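Local structure of putative periplasmic protein (Bacteroides eggerthii, 4HBR) at residues P17-I22 with F35-F40; K28-A33 with R43-P48; T57-L62 with V86-F91; V98-G103 with I113-K118. The protein is of unknown function, a putative periplasmic protein of the PF11396 family whose helix-on-antiparallel-sheet fold probably resembles that of beta-lactamase inhibitor proteins. All coordinates share one frame; numbering follows the deposited sequence.

Contact 1 (P17-I22 with F35-F40)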
# COMPACT_ATOMS: atom_id res chain seq x y z
N PRO A 17 10.19 7.33 -15.08
CA PRO A 17 11.55 7.48 -15.64
C PRO A 17 12.62 7.93 -14.63
O PRO A 17 13.80 7.64 -14.83
CB PRO A 17 11.38 8.53 -16.73
CG PRO A 17 9.95 8.67 -16.97
CD PRO A 17 9.23 8.23 -15.74
N THR A 18 12.22 8.64 -13.57
CA THR A 18 13.16 9.16 -12.57
C THR A 18 13.44 8.14 -11.45
O THR A 18 14.31 8.42 -10.61
CB THR A 18 12.68 10.51 -11.96
OG1 THR A 18 11.56 10.29 -11.09
CG2 THR A 18 12.35 11.55 -13.02
N ALA A 19 12.73 6.99 -11.43
CA ALA A 19 12.91 5.95 -10.41
C ALA A 19 14.32 5.39 -10.43
O ALA A 19 14.83 5.00 -11.49
CB ALA A 19 11.90 4.83 -10.60
N ALA A 20 14.96 5.41 -9.26
CA ALA A 20 16.34 4.94 -9.07
C ALA A 20 16.43 4.07 -7.83
O ALA A 20 15.61 4.21 -6.92
CB ALA A 20 17.28 6.13 -8.95
N GLY A 21 17.44 3.19 -7.82
CA GLY A 21 17.70 2.25 -6.73
C GLY A 21 16.53 1.32 -6.52
O GLY A 21 16.06 1.14 -5.39
N ILE A 22 16.00 0.78 -7.63
CA ILE A 22 14.85 -0.11 -7.63
C ILE A 22 15.27 -1.49 -7.13
O ILE A 22 16.27 -2.06 -7.58
CB ILE A 22 14.19 -0.16 -9.05
CG1 ILE A 22 13.81 1.25 -9.53
CG2 ILE A 22 12.97 -1.10 -9.08
CD1 ILE A 22 13.80 1.42 -11.01
N PHE A 35 10.88 1.32 -4.66
CA PHE A 35 11.73 2.53 -4.82
C PHE A 35 11.09 3.73 -4.11
O PHE A 35 9.94 3.65 -3.68
CB PHE A 35 11.95 2.86 -6.32
CG PHE A 35 10.67 2.97 -7.13
CD1 PHE A 35 10.01 1.82 -7.58
CD2 PHE A 35 10.10 4.21 -7.39
CE1 PHE A 35 8.80 1.92 -8.26
CE2 PHE A 35 8.88 4.30 -8.07
CZ PHE A 35 8.25 3.15 -8.52
N VAL A 36 11.82 4.85 -4.04
CA VAL A 36 11.35 6.11 -3.44
C VAL A 36 10.96 7.07 -4.58
O VAL A 36 11.73 7.27 -5.53
CB VAL A 36 12.42 6.71 -2.48
CG1 VAL A 36 11.96 8.05 -1.90
CG2 VAL A 36 12.76 5.74 -1.36
N MSE A 37 9.75 7.60 -4.50
CA MSE A 37 9.17 8.53 -5.48
C MSE A 37 8.59 9.72 -4.73
O MSE A 37 7.69 9.55 -3.92
CB MSE A 37 8.09 7.80 -6.32
CG MSE A 37 7.65 8.55 -7.58
SE MSE A 37 9.10 9.30 -8.65
CE MSE A 37 9.95 7.64 -9.23
N ASN A 38 9.13 10.92 -4.96
CA ASN A 38 8.67 12.18 -4.33
C ASN A 38 8.73 12.11 -2.78
O ASN A 38 7.85 12.64 -2.10
CB ASN A 38 7.20 12.51 -4.79
CG ASN A 38 7.00 12.61 -6.29
OD1 ASN A 38 7.67 13.39 -6.98
ND2 ASN A 38 6.05 11.85 -6.81
N GLY A 39 9.75 11.43 -2.25
CA GLY A 39 9.93 11.23 -0.81
C GLY A 39 9.09 10.12 -0.20
O GLY A 39 9.18 9.87 1.01
N PHE A 40 8.29 9.42 -1.02
CA PHE A 40 7.45 8.33 -0.52
C PHE A 40 7.90 6.98 -1.01
O PHE A 40 8.20 6.85 -2.19
CB PHE A 40 5.98 8.53 -0.93
CG PHE A 40 5.29 9.76 -0.40
CD1 PHE A 40 5.08 9.93 0.97
CD2 PHE A 40 4.78 10.72 -1.26
CE1 PHE A 40 4.42 11.05 1.46
CE2 PHE A 40 4.10 11.84 -0.77
CZ PHE A 40 3.92 12.00 0.60
O HOH W 1 13.80 6.80 -7.12
O HOH W 2 14.52 4.40 -4.55
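Ala19 is the small bump of this contact, and it fits the hollow between the Phe35 ring and the selenomethionine tip of Met37. Its CB sits over one face of the phenyl ring, 4.1 Å from the ring centroid and displaced toward the rim on the CD2 side, a CH-pi contact. The same CB lies 3.7 Å from Met37 CE; a methyl is small enough to enter between them. Met37 closes its side of the hollow by folding: CG leaves anti to the backbone N (chi1 -166°), then bends at chi2 and chi3 carry CE back toward Ala19. Thr18 crosses that side chain at about a right angle, its OG1 3.6 Å from Met37 SE. Here the loop linking helix 6-15 to strand 23-27 rests on the end of strand 30-37, just before the type I' turn Met37-Phe40 of a beta hairpin, where Asn38 and Gly39 adopt positive phi. At the other end Ile22 runs alongside Phe35, CG1 4.0 Å from Phe35 CB. No direct hydrogen bond joins the segments, but two waters do: one accepts from Ala20 N and donates to Val36 O, the other donates to Ala20 O and accepts from Val36 N. Leu12 touches Ile22 and Phe35.

Contact 2 (K28-A33 with R43-P48)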
# COMPACT_ATOMS: atom_id res chain seq x y z
N LYS A 28 3.76 -13.80 -4.99
CA LYS A 28 2.89 -14.79 -5.63
C LYS A 28 3.30 -14.84 -7.13
O LYS A 28 4.49 -15.06 -7.39
CB LYS A 28 1.38 -14.50 -5.40
CG LYS A 28 0.99 -14.21 -3.96
CD LYS A 28 0.20 -15.33 -3.34
CE LYS A 28 -0.14 -15.02 -1.90
NZ LYS A 28 1.05 -15.06 -0.99
N ALA A 29 2.40 -14.61 -8.11
CA ALA A 29 2.86 -14.62 -9.52
C ALA A 29 3.24 -13.20 -10.01
O ALA A 29 3.44 -12.98 -11.21
CB ALA A 29 1.81 -15.23 -10.42
N TYR A 30 3.38 -12.25 -9.09
CA TYR A 30 3.74 -10.88 -9.48
C TYR A 30 5.19 -10.52 -9.18
O TYR A 30 5.76 -11.01 -8.21
CB TYR A 30 2.82 -9.86 -8.78
CG TYR A 30 1.35 -10.15 -9.02
CD1 TYR A 30 0.74 -9.80 -10.21
CD2 TYR A 30 0.59 -10.85 -8.07
CE1 TYR A 30 -0.60 -10.11 -10.46
CE2 TYR A 30 -0.76 -11.15 -8.30
CZ TYR A 30 -1.35 -10.76 -9.49
OH TYR A 30 -2.68 -11.02 -9.72
N TYR A 31 5.75 -9.62 -10.00
CA TYR A 31 7.05 -8.96 -9.81
C TYR A 31 6.77 -7.63 -9.15
O TYR A 31 5.86 -6.93 -9.58
CB TYR A 31 7.83 -8.79 -11.13
CG TYR A 31 8.28 -10.10 -11.73
CD1 TYR A 31 9.42 -10.76 -11.25
CD2 TYR A 31 7.56 -10.71 -12.75
CE1 TYR A 31 9.83 -11.98 -11.79
CE2 TYR A 31 7.97 -11.93 -13.30
CZ TYR A 31 9.10 -12.56 -12.82
OH TYR A 31 9.52 -13.75 -13.36
N VAL A 32 7.49 -7.29 -8.07
CA VAL A 32 7.25 -6.05 -7.33
C VAL A 32 8.49 -5.15 -7.36
O VAL A 32 9.58 -5.56 -6.95
CB VAL A 32 6.79 -6.28 -5.87
CG1 VAL A 32 6.31 -4.98 -5.23
CG2 VAL A 32 5.72 -7.36 -5.79
N ALA A 33 8.29 -3.91 -7.84
CA ALA A 33 9.32 -2.88 -7.86
C ALA A 33 9.15 -2.04 -6.62
O ALA A 33 8.05 -1.59 -6.34
CB ALA A 33 9.19 -2.03 -9.11
N ARG A 43 5.71 1.03 -4.26
CA ARG A 43 5.76 -0.35 -4.73
C ARG A 43 4.80 -0.49 -5.90
O ARG A 43 3.73 0.10 -5.87
CB ARG A 43 5.44 -1.34 -3.62
CG ARG A 43 6.48 -1.37 -2.50
CD ARG A 43 6.01 -2.19 -1.30
NE ARG A 43 4.77 -1.67 -0.70
CZ ARG A 43 4.68 -0.60 0.09
NH1 ARG A 43 5.75 0.13 0.37
NH2 ARG A 43 3.50 -0.24 0.59
N VAL A 44 5.22 -1.20 -6.97
CA VAL A 44 4.41 -1.42 -8.18
C VAL A 44 4.46 -2.91 -8.51
O VAL A 44 5.55 -3.46 -8.62
CB VAL A 44 4.85 -0.52 -9.40
CG1 VAL A 44 3.85 -0.64 -10.56
CG2 VAL A 44 4.98 0.93 -9.00
N TRP A 45 3.28 -3.55 -8.64
CA TRP A 45 3.11 -4.98 -8.96
C TRP A 45 2.91 -5.14 -10.45
O TRP A 45 2.14 -4.40 -11.06
CB TRP A 45 1.91 -5.59 -8.22
CG TRP A 45 2.15 -5.93 -6.77
CD1 TRP A 45 2.24 -7.18 -6.23
CD2 TRP A 45 2.32 -5.00 -5.69
NE1 TRP A 45 2.42 -7.09 -4.87
CE2 TRP A 45 2.50 -5.76 -4.51
CE3 TRP A 45 2.28 -3.60 -5.59
CZ2 TRP A 45 2.68 -5.17 -3.25
CZ3 TRP A 45 2.41 -3.01 -4.34
CH2 TRP A 45 2.64 -3.80 -3.19
N PHE A 46 3.56 -6.14 -11.03
CA PHE A 46 3.49 -6.47 -12.45
C PHE A 46 3.23 -7.93 -12.68
O PHE A 46 3.78 -8.78 -11.97
CB PHE A 46 4.83 -6.12 -13.14
CG PHE A 46 5.14 -4.65 -13.28
CD1 PHE A 46 4.72 -3.93 -14.39
CD2 PHE A 46 5.87 -3.98 -12.29
CE1 PHE A 46 4.99 -2.57 -14.51
CE2 PHE A 46 6.16 -2.61 -12.42
CZ PHE A 46 5.70 -1.91 -13.51
N THR A 47 2.45 -8.25 -13.73
CA THR A 47 2.29 -9.63 -14.19
C THR A 47 3.58 -9.98 -14.97
O THR A 47 4.25 -9.05 -15.44
CB THR A 47 1.04 -9.81 -15.08
OG1 THR A 47 1.20 -9.07 -16.29
CG2 THR A 47 -0.25 -9.47 -14.38
N PRO A 48 3.91 -11.28 -15.20
CA PRO A 48 5.12 -11.58 -16.00
C PRO A 48 5.06 -11.01 -17.43
O PRO A 48 6.12 -10.86 -18.07
CB PRO A 48 5.16 -13.11 -16.00
CG PRO A 48 4.41 -13.50 -14.76
CD PRO A 48 3.28 -12.52 -14.71
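Val32 lays its two methyls against the indole of Trp45, the apolar centre of this antiparallel pairing. CG2 stands over the five-membered ring, 3.6 Å from its centroid and 19° off the normal, a CH-pi contact; CG1 covers the same face nearer the middle of the indole. Having CG1 anti to the backbone N (chi1 -169°) lets both branches of the valine meet the ring, and a beta-branched residue suits the place because both its methyls can lie on the flat indole. Tyr30 comes to the indole edge, CB 3.7 Å from Trp45 CD1, and its own ring edge reaches Thr47 CG2. Toward the other face of the sheet lie Tyr31, Phe46, Ala33 and Val44. Tyr31 meets Pro48 ring edge first, CE2 3.9 Å from Pro48 CA.

The backbone holds this register through two hydrogen-bonded pairs, Tyr31 with Phe46 and Ala33 with Val44, each closed by two N-H···O bonds. Val32 and Trp45 form the non-hydrogen-bonded pair between them, where the CA atoms come to 4.6 Å.

At the polar edge, Trp45 NE1 donates to Asp27, Thr47 OG1 pairs with Glu51, and Arg43 sends its guanidinium away to Gln56 and Asp58.

The pairing belongs to the beta hairpin of strands 30-37 and 40-46, flanked in the sheet by strands 23-27 and 52-58. Helix 6-15 packs on the Ala33 and Phe46 face through Val8, Leu12 and Met15, while Val53 touches Tyr30 and Trp45 on the other.

Contact 3 (T57-L62 with V86-F91)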
# COMPACT_ATOMS: atom_id res chain seq x y z
N THR A 57 1.66 3.73 -2.37
CA THR A 57 2.41 4.92 -1.93
C THR A 57 2.29 5.01 -0.42
O THR A 57 1.17 5.17 0.09
CB THR A 57 1.86 6.19 -2.64
OG1 THR A 57 2.03 6.04 -4.05
CG2 THR A 57 2.52 7.48 -2.20
N ASP A 58 3.42 4.88 0.31
CA ASP A 58 3.39 4.98 1.76
C ASP A 58 3.44 6.43 2.16
O ASP A 58 4.50 7.03 2.24
CB ASP A 58 4.51 4.18 2.45
CG ASP A 58 4.35 2.68 2.41
OD1 ASP A 58 3.23 2.20 2.10
OD2 ASP A 58 5.34 1.97 2.70
N TRP A 59 2.26 7.00 2.36
CA TRP A 59 2.04 8.37 2.81
C TRP A 59 2.52 8.51 4.25
O TRP A 59 2.94 9.60 4.63
CB TRP A 59 0.54 8.67 2.72
CG TRP A 59 0.02 9.06 1.37
CD1 TRP A 59 0.73 9.65 0.36
CD2 TRP A 59 -1.36 9.11 0.97
NE1 TRP A 59 -0.12 10.00 -0.67
CE2 TRP A 59 -1.41 9.69 -0.32
CE3 TRP A 59 -2.57 8.68 1.57
CZ2 TRP A 59 -2.61 9.87 -1.02
CZ3 TRP A 59 -3.76 8.85 0.87
CH2 TRP A 59 -3.78 9.46 -0.39
N GLU A 60 2.42 7.41 5.05
CA GLU A 60 2.85 7.24 6.45
C GLU A 60 2.00 7.99 7.49
O GLU A 60 1.77 7.44 8.57
CB GLU A 60 4.33 7.63 6.62
CG GLU A 60 5.29 6.67 5.93
CD GLU A 60 6.77 6.97 6.00
OE1 GLU A 60 7.17 8.00 6.60
OE2 GLU A 60 7.55 6.16 5.45
N THR A 61 1.57 9.22 7.18
CA THR A 61 0.81 10.06 8.10
C THR A 61 -0.60 10.36 7.57
O THR A 61 -0.81 10.38 6.37
CB THR A 61 1.61 11.36 8.38
OG1 THR A 61 1.98 11.98 7.14
CG2 THR A 61 2.87 11.09 9.22
N LEU A 62 -1.54 10.61 8.48
CA LEU A 62 -2.95 10.91 8.17
C LEU A 62 -3.17 12.27 7.53
O LEU A 62 -4.26 12.53 7.02
CB LEU A 62 -3.81 10.82 9.44
CG LEU A 62 -3.94 9.44 10.10
CD1 LEU A 62 -4.58 9.58 11.46
CD2 LEU A 62 -4.73 8.51 9.24
N VAL A 86 0.34 4.52 6.55
CA VAL A 86 -0.78 5.01 5.75
C VAL A 86 -0.38 4.78 4.31
O VAL A 86 0.63 5.32 3.87
CB VAL A 86 -1.19 6.48 6.03
CG1 VAL A 86 -2.32 6.90 5.10
CG2 VAL A 86 -1.59 6.70 7.48
N THR A 87 -1.15 3.98 3.59
CA THR A 87 -0.84 3.62 2.20
C THR A 87 -1.98 3.99 1.25
O THR A 87 -3.14 3.68 1.52
CB THR A 87 -0.52 2.12 2.12
OG1 THR A 87 0.48 1.79 3.09
CG2 THR A 87 -0.05 1.68 0.74
N TRP A 88 -1.64 4.61 0.12
CA TRP A 88 -2.60 4.90 -0.95
C TRP A 88 -2.40 3.80 -1.97
O TRP A 88 -1.30 3.62 -2.49
CB TRP A 88 -2.35 6.28 -1.50
CG TRP A 88 -3.20 6.74 -2.65
CD1 TRP A 88 -2.73 7.19 -3.84
CD2 TRP A 88 -4.61 7.09 -2.61
NE1 TRP A 88 -3.76 7.74 -4.58
CE2 TRP A 88 -4.91 7.71 -3.84
CE3 TRP A 88 -5.65 6.89 -1.67
CZ2 TRP A 88 -6.18 8.24 -4.12
CZ3 TRP A 88 -6.92 7.38 -1.97
CH2 TRP A 88 -7.17 8.07 -3.17
N VAL A 89 -3.44 2.98 -2.14
CA VAL A 89 -3.41 1.79 -2.98
C VAL A 89 -4.17 2.08 -4.24
O VAL A 89 -5.34 2.48 -4.16
CB VAL A 89 -3.95 0.52 -2.25
CG1 VAL A 89 -3.74 -0.73 -3.11
CG2 VAL A 89 -3.30 0.34 -0.88
N GLN A 90 -3.52 1.89 -5.39
CA GLN A 90 -4.15 2.18 -6.68
C GLN A 90 -4.10 1.00 -7.61
O GLN A 90 -3.25 0.12 -7.48
CB GLN A 90 -3.51 3.38 -7.37
CG GLN A 90 -3.71 4.68 -6.61
CD GLN A 90 -3.03 5.77 -7.38
OE1 GLN A 90 -3.60 6.36 -8.30
NE2 GLN A 90 -1.75 5.95 -7.12
N PHE A 91 -5.01 1.04 -8.60
CA PHE A 91 -5.19 -0.04 -9.56
C PHE A 91 -5.50 0.51 -10.94
O PHE A 91 -6.03 1.63 -11.03
CB PHE A 91 -6.38 -0.89 -9.11
CG PHE A 91 -6.34 -1.36 -7.68
CD1 PHE A 91 -5.62 -2.50 -7.33
CD2 PHE A 91 -7.05 -0.67 -6.68
CE1 PHE A 91 -5.61 -2.96 -6.01
CE2 PHE A 91 -7.05 -1.14 -5.37
CZ PHE A 91 -6.34 -2.29 -5.04
O HOH W 3 -0.38 4.60 -5.06
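Trp59 and Trp88 lie side by side as an offset stack, the six-membered ring of Trp59 over the five-membered ring of Trp88, with planes at 19° and centroids 4.5 Å apart. The slip brings Trp88 CB over the same Trp59 ring, 3.5 Å from its centroid and almost on the normal, so that face receives both a methylene and an indole. Val86 CG1 meets the edge of Trp59 in plane, 4.0 Å from CE3, and Phe40 and Trp59 meet edge-to-face. Trp88 reaches the stack with CG anti to the backbone N (chi1 177°).

Strands 52-58 and 82-90 are antiparallel neighbours in the sheet, although helix 67-75 lies between them in sequence. Thr57 with Trp88 is a hydrogen-bonded pair and Asp58 with Thr87 the non-hydrogen-bonded one, after which segment 57-62 leaves the strand. Val86 O follows it, taking Glu60 N at 3.0 Å, in the carbonyl plane on a lone pair, and a weak bond from Trp59 N. On the face away from the tryptophans, Thr87 OG1 donates to Asp58 OD1 at 3.0 Å from above the carboxylate plane; the salt-bridged Arg43 would favour a charged aspartate. Water joins Thr57 OG1, Trp88 O and Gln90 NE2.

Contact 4 (V98-G103 with I113-K118)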
# COMPACT_ATOMS: atom_id res chain seq x y z
N VAL A 98 -7.47 3.56 0.83
CA VAL A 98 -6.57 4.06 1.87
C VAL A 98 -6.41 2.92 2.90
O VAL A 98 -7.40 2.52 3.49
CB VAL A 98 -7.01 5.39 2.55
CG1 VAL A 98 -5.91 5.88 3.50
CG2 VAL A 98 -7.37 6.48 1.54
N ALA A 99 -5.19 2.38 3.09
CA ALA A 99 -4.91 1.34 4.10
C ALA A 99 -4.18 2.00 5.28
O ALA A 99 -3.14 2.64 5.08
CB ALA A 99 -4.07 0.22 3.50
N ILE A 100 -4.77 1.92 6.48
CA ILE A 100 -4.19 2.50 7.70
C ILE A 100 -3.83 1.37 8.65
O ILE A 100 -4.67 0.51 8.93
CB ILE A 100 -5.14 3.56 8.36
CG1 ILE A 100 -5.44 4.74 7.39
CG2 ILE A 100 -4.54 4.10 9.70
CD1 ILE A 100 -6.54 5.66 7.80
N GLN A 101 -2.57 1.36 9.13
CA GLN A 101 -2.08 0.39 10.11
C GLN A 101 -1.94 1.13 11.42
O GLN A 101 -1.25 2.16 11.49
CB GLN A 101 -0.78 -0.27 9.67
CG GLN A 101 -0.90 -1.08 8.37
CD GLN A 101 0.41 -1.71 7.96
OE1 GLN A 101 1.49 -1.31 8.38
NE2 GLN A 101 0.34 -2.70 7.11
N VAL A 102 -2.65 0.68 12.45
CA VAL A 102 -2.68 1.39 13.73
C VAL A 102 -2.48 0.39 14.86
O VAL A 102 -3.04 -0.71 14.83
CB VAL A 102 -4.00 2.25 13.85
CG1 VAL A 102 -5.27 1.41 13.60
CG2 VAL A 102 -4.10 3.02 15.15
N GLY A 103 -1.61 0.73 15.79
CA GLY A 103 -1.35 -0.11 16.94
C GLY A 103 -2.10 0.36 18.16
O GLY A 103 -2.29 1.56 18.34
N ILE A 113 -6.95 -1.17 8.69
CA ILE A 113 -8.27 -0.78 8.24
C ILE A 113 -8.14 -0.29 6.82
O ILE A 113 -7.29 0.57 6.53
CB ILE A 113 -8.98 0.27 9.16
CG1 ILE A 113 -8.85 -0.09 10.66
CG2 ILE A 113 -10.45 0.43 8.79
CD1 ILE A 113 -7.98 0.82 11.36
N LEU A 114 -8.97 -0.86 5.92
CA LEU A 114 -9.05 -0.46 4.50
C LEU A 114 -10.27 0.41 4.30
O LEU A 114 -11.38 0.03 4.66
CB LEU A 114 -9.09 -1.68 3.56
CG LEU A 114 -8.04 -2.77 3.75
CD1 LEU A 114 -8.22 -3.84 2.67
CD2 LEU A 114 -6.60 -2.20 3.68
N PHE A 115 -10.06 1.59 3.73
CA PHE A 115 -11.12 2.57 3.50
C PHE A 115 -11.28 2.92 2.04
O PHE A 115 -10.28 3.04 1.31
CB PHE A 115 -10.78 3.88 4.25
CG PHE A 115 -10.85 3.89 5.76
CD1 PHE A 115 -12.06 4.11 6.42
CD2 PHE A 115 -9.70 3.75 6.53
CE1 PHE A 115 -12.12 4.19 7.81
CE2 PHE A 115 -9.76 3.83 7.94
CZ PHE A 115 -10.97 4.06 8.56
N THR A 116 -12.51 3.22 1.64
CA THR A 116 -12.72 3.82 0.33
C THR A 116 -12.35 5.32 0.50
O THR A 116 -12.40 5.81 1.65
CB THR A 116 -14.19 3.66 -0.13
OG1 THR A 116 -15.02 4.50 0.67
CG2 THR A 116 -14.69 2.23 -0.10
N PRO A 117 -12.11 6.11 -0.58
CA PRO A 117 -11.89 7.56 -0.40
C PRO A 117 -13.06 8.30 0.29
O PRO A 117 -12.86 9.36 0.87
CB PRO A 117 -11.69 8.06 -1.84
CG PRO A 117 -11.17 6.86 -2.58
CD PRO A 117 -11.96 5.73 -2.01
N LYS A 118 -14.27 7.73 0.29
CA LYS A 118 -15.45 8.32 0.93
C LYS A 118 -15.53 8.00 2.45
O LYS A 118 -16.44 8.47 3.13
CB LYS A 118 -16.74 7.86 0.23
CG LYS A 118 -17.86 8.89 0.21
CD LYS A 118 -19.08 8.29 -0.47
CE LYS A 118 -20.16 9.31 -0.72
NZ LYS A 118 -21.30 8.73 -1.50
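Val98 with Phe115 and Ile100 with Ile113 are the two hydrogen-bonded pairs of this antiparallel contact, where the strand segments run at 159° to one another. Each pair is closed by reciprocal N-H···O bonds; the one from Ile100 N to Ile113 O is nearly straight, 175° at the hydrogen and 2.9 Å long. Between them Ala99 and Leu114 form the non-hydrogen-bonded pair, their CA atoms 4.5 Å apart.

Branched and aromatic side chains fill the face of Val98 and Ile100. Ile100 extends CD1 obliquely to the Phe115 ring, 3.7 Å from CE2, while Ile113 CG2 from the ring's own strand covers one of its faces. Val102 turns CG1 between the backbone N and carbonyl carbon (chi1 53°), where it meets Ile113 CD1 at 3.6 Å. On the opposite face Leu114 brings CD2 to the small Ala99, 3.5 Å from its CB.

The pair forms part of the hairpin of strands 97-104 and 109-115, flanked in the sheet by strands 82-90 and 121-126. Helix 67-75 covers the face of Val98, Ile100 and Phe115, with Val69 on Val98, Phe73 on Ile100 and Val102, and Ala72 on Phe115; Leu134 touches Ala99 on the other.

From the N terminus, the loop after helix 6-15 reaches forward past strand 23-27 in contact 1, while contact 2 zips up the next hairpin; their segments alternate along the chain, so these two closures cross. They share strand 30-37 and touch where Ile22 packs on Ala33 and Phe35 on Val44. Contact 3 opens later and closes the longer connection through helix 67-75. It meets contact 2 through the Arg43-Asp58 salt bridge and contact 1 through Phe40. Contact 4 then closes the hairpin of strands 97-104 and 109-115, joined to contact 3 by packing of Val98 on Trp88 and Ile100 on Leu62. All four reach one antiparallel sheet, with contact 3 near its middle.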